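PDB 5A8T: polyhedrin from Antheraea mylitta cypovirus 4, which packs into the microcrystalline polyhedra, the occlusion bodies of this insect virus, which probably shelter its particles outside the host. Local coordinates for residues Arg161-Leu166 with Gly238-Ser243. Residues are numbered along the deposited sequence; the frame is centred on the assembly and turned at random.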
loop_
_atom_site.group_PDB
_atom_site.type_symbol
_atom_site.label_atom_id
_atom_site.label_comp_id
_atom_site.label_asym_id
_atom_site.label_seq_id
_atom_site.Cartn_x
_atom_site.Cartn_y
_atom_site.Cartn_z
ATOM N N ARG A 161 -18.100 -16.658 13.188
ATOM C CA ARG A 161 -18.810 -16.897 14.443
ATOM C C ARG A 161 -19.024 -15.594 15.225
ATOM O O ARG A 161 -18.083 -14.828 15.424
ATOM C CB ARG A 161 -18.033 -17.891 15.312
ATOM C CG ARG A 161 -17.536 -19.137 14.569
ATOM C CD ARG A 161 -16.673 -20.016 15.482
ATOM N NE ARG A 161 -17.314 -20.243 16.778
ATOM C CZ ARG A 161 -16.755 -20.895 17.792
ATOM N NH1 ARG A 161 -15.533 -21.397 17.671
ATOM N NH2 ARG A 161 -17.420 -21.043 18.934
ATOM N N LYS A 162 -20.259 -15.356 15.666
ATOM C CA LYS A 162 -20.589 -14.186 16.489
ATOM C C LYS A 162 -19.872 -14.213 17.829
ATOM O O LYS A 162 -20.020 -15.157 18.594
ATOM C CB LYS A 162 -22.099 -14.109 16.744
ATOM C CG LYS A 162 -22.904 -13.551 15.584
ATOM C CD LYS A 162 -24.359 -13.343 15.976
ATOM C CE LYS A 162 -24.490 -12.441 17.203
ATOM N NZ LYS A 162 -24.444 -10.985 16.874
ATOM N N ALA A 163 -19.105 -13.166 18.115
ATOM C CA ALA A 163 -18.404 -13.041 19.391
ATOM C C ALA A 163 -18.866 -11.777 20.102
ATOM O O ALA A 163 -18.101 -11.130 20.806
ATOM C CB ALA A 163 -16.890 -13.010 19.175
ATOM N N GLY A 164 -20.131 -11.432 19.901
ATOM C CA GLY A 164 -20.687 -10.208 20.439
ATOM C C GLY A 164 -21.227 -9.402 19.284
ATOM O O GLY A 164 -21.038 -9.773 18.129
ATOM N N HIS A 165 -21.891 -8.297 19.583
ATOM C CA HIS A 165 -22.445 -7.452 18.536
ATOM C C HIS A 165 -21.357 -6.779 17.697
ATOM O O HIS A 165 -21.554 -6.520 16.518
ATOM C CB HIS A 165 -23.378 -6.400 19.148
ATOM C CG HIS A 165 -24.642 -6.972 19.710
ATOM N ND1 HIS A 165 -24.873 -7.086 21.065
ATOM C CD2 HIS A 165 -25.743 -7.472 19.098
ATOM C CE1 HIS A 165 -26.062 -7.628 21.263
ATOM N NE2 HIS A 165 -26.611 -7.872 20.087
ATOM N N LEU A 166 -20.213 -6.485 18.306
ATOM C CA LEU A 166 -19.144 -5.781 17.608
ATOM C C LEU A 166 -18.146 -6.701 16.899
ATOM O O LEU A 166 -17.339 -6.233 16.093
ATOM C CB LEU A 166 -18.396 -4.850 18.572
ATOM C CG LEU A 166 -19.061 -3.508 18.905
ATOM C CD1 LEU A 166 -18.362 -2.808 20.070
ATOM C CD2 LEU A 166 -19.064 -2.613 17.678
ATOM N N GLY A 238 -11.982 -23.917 21.291
ATOM C CA GLY A 238 -13.126 -23.478 20.515
ATOM C C GLY A 238 -13.999 -22.447 21.198
ATOM O O GLY A 238 -15.030 -22.051 20.657
ATOM N N LEU A 239 -13.592 -22.007 22.382
ATOM C CA LEU A 239 -14.390 -21.071 23.174
ATOM C C LEU A 239 -14.085 -19.627 22.808
ATOM O O LEU A 239 -12.928 -19.274 22.558
ATOM C CB LEU A 239 -14.116 -21.268 24.677
ATOM C CG LEU A 239 -14.388 -22.649 25.283
ATOM C CD1 LEU A 239 -14.048 -22.660 26.775
ATOM C CD2 LEU A 239 -15.849 -23.030 25.062
ATOM N N ILE A 240 -15.119 -18.787 22.804
ATOM C CA ILE A 240 -14.936 -17.344 22.651
ATOM C C ILE A 240 -14.467 -16.766 23.977
ATOM O O ILE A 240 -15.252 -16.642 24.916
ATOM C CB ILE A 240 -16.248 -16.637 22.243
ATOM C CG1 ILE A 240 -16.998 -17.453 21.184
ATOM C CG2 ILE A 240 -15.964 -15.220 21.756
ATOM C CD1 ILE A 240 -16.337 -17.469 19.829
ATOM N N VAL A 241 -13.187 -16.413 24.066
ATOM C CA VAL A 241 -12.616 -15.998 25.347
ATOM C C VAL A 241 -12.389 -14.488 25.425
ATOM O O VAL A 241 -12.032 -13.953 26.475
ATOM C CB VAL A 241 -11.290 -16.750 25.651
ATOM C CG1 VAL A 241 -11.549 -18.251 25.794
ATOM C CG2 VAL A 241 -10.251 -16.481 24.559
ATOM N N ALA A 242 -12.606 -13.799 24.312
ATOM C CA ALA A 242 -12.505 -12.347 24.295
ATOM C C ALA A 242 -13.543 -11.752 23.358
ATOM O O ALA A 242 -13.981 -12.405 22.400
ATOM C CB ALA A 242 -11.099 -11.910 23.895
ATOM N N SER A 243 -13.937 -10.515 23.642
ATOM C CA SER A 243 -14.971 -9.844 22.874
ATOM C C SER A 243 -14.772 -8.332 22.902
ATOM O O SER A 243 -14.116 -7.796 23.789
ATOM C CB SER A 243 -16.354 -10.208 23.434
ATOM O OG SER A 243 -17.377 -9.525 22.732
#
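Residues 161-164 and 238-243 run in roughly the same direction, 32° apart, and draw closest at Ala163 and Ser243, whose CA atoms are 5.8 Å apart. At one end, Arg161 turns its guanidinium end-on to a single backbone oxygen: NH1 and NH2 each donate to Gly238 O at 3.1 Å. NH2 comes almost straight onto the carbonyl, whereas NH1 arrives well off that line and tilted from the carbonyl plane. Because both N-H groups converge on one oxygen, neither bond is straight at the hydrogen (144° and 143°). Ile240 CD1 lies over one guanidinium face, offset toward the rim, 3.8 Å from Arg161 NH2. The contact joins two beta sheets through side-chain donors on backbone carbonyls and one apolar pair: strand 161-162 is an edge strand of this chain's six-stranded antiparallel sheet, while strand 240-242 pairs with strand 233-234 in a small hairpin, whose Ile234 touches both Arg161 and Ile240. Between the polar ends, Ala163 CB packs at 3.5 Å on Ile240 CG2, which stands anti to its own backbone N and so turns onto Ala163. At the far end Ser243 OG donates to Ala163 O over 2.6 Å, in the carbonyl plane, and is also hydrogen-bonded to Asp245 N; the carboxylate of Asp245 takes the backbone N-H groups of His165 and Leu166.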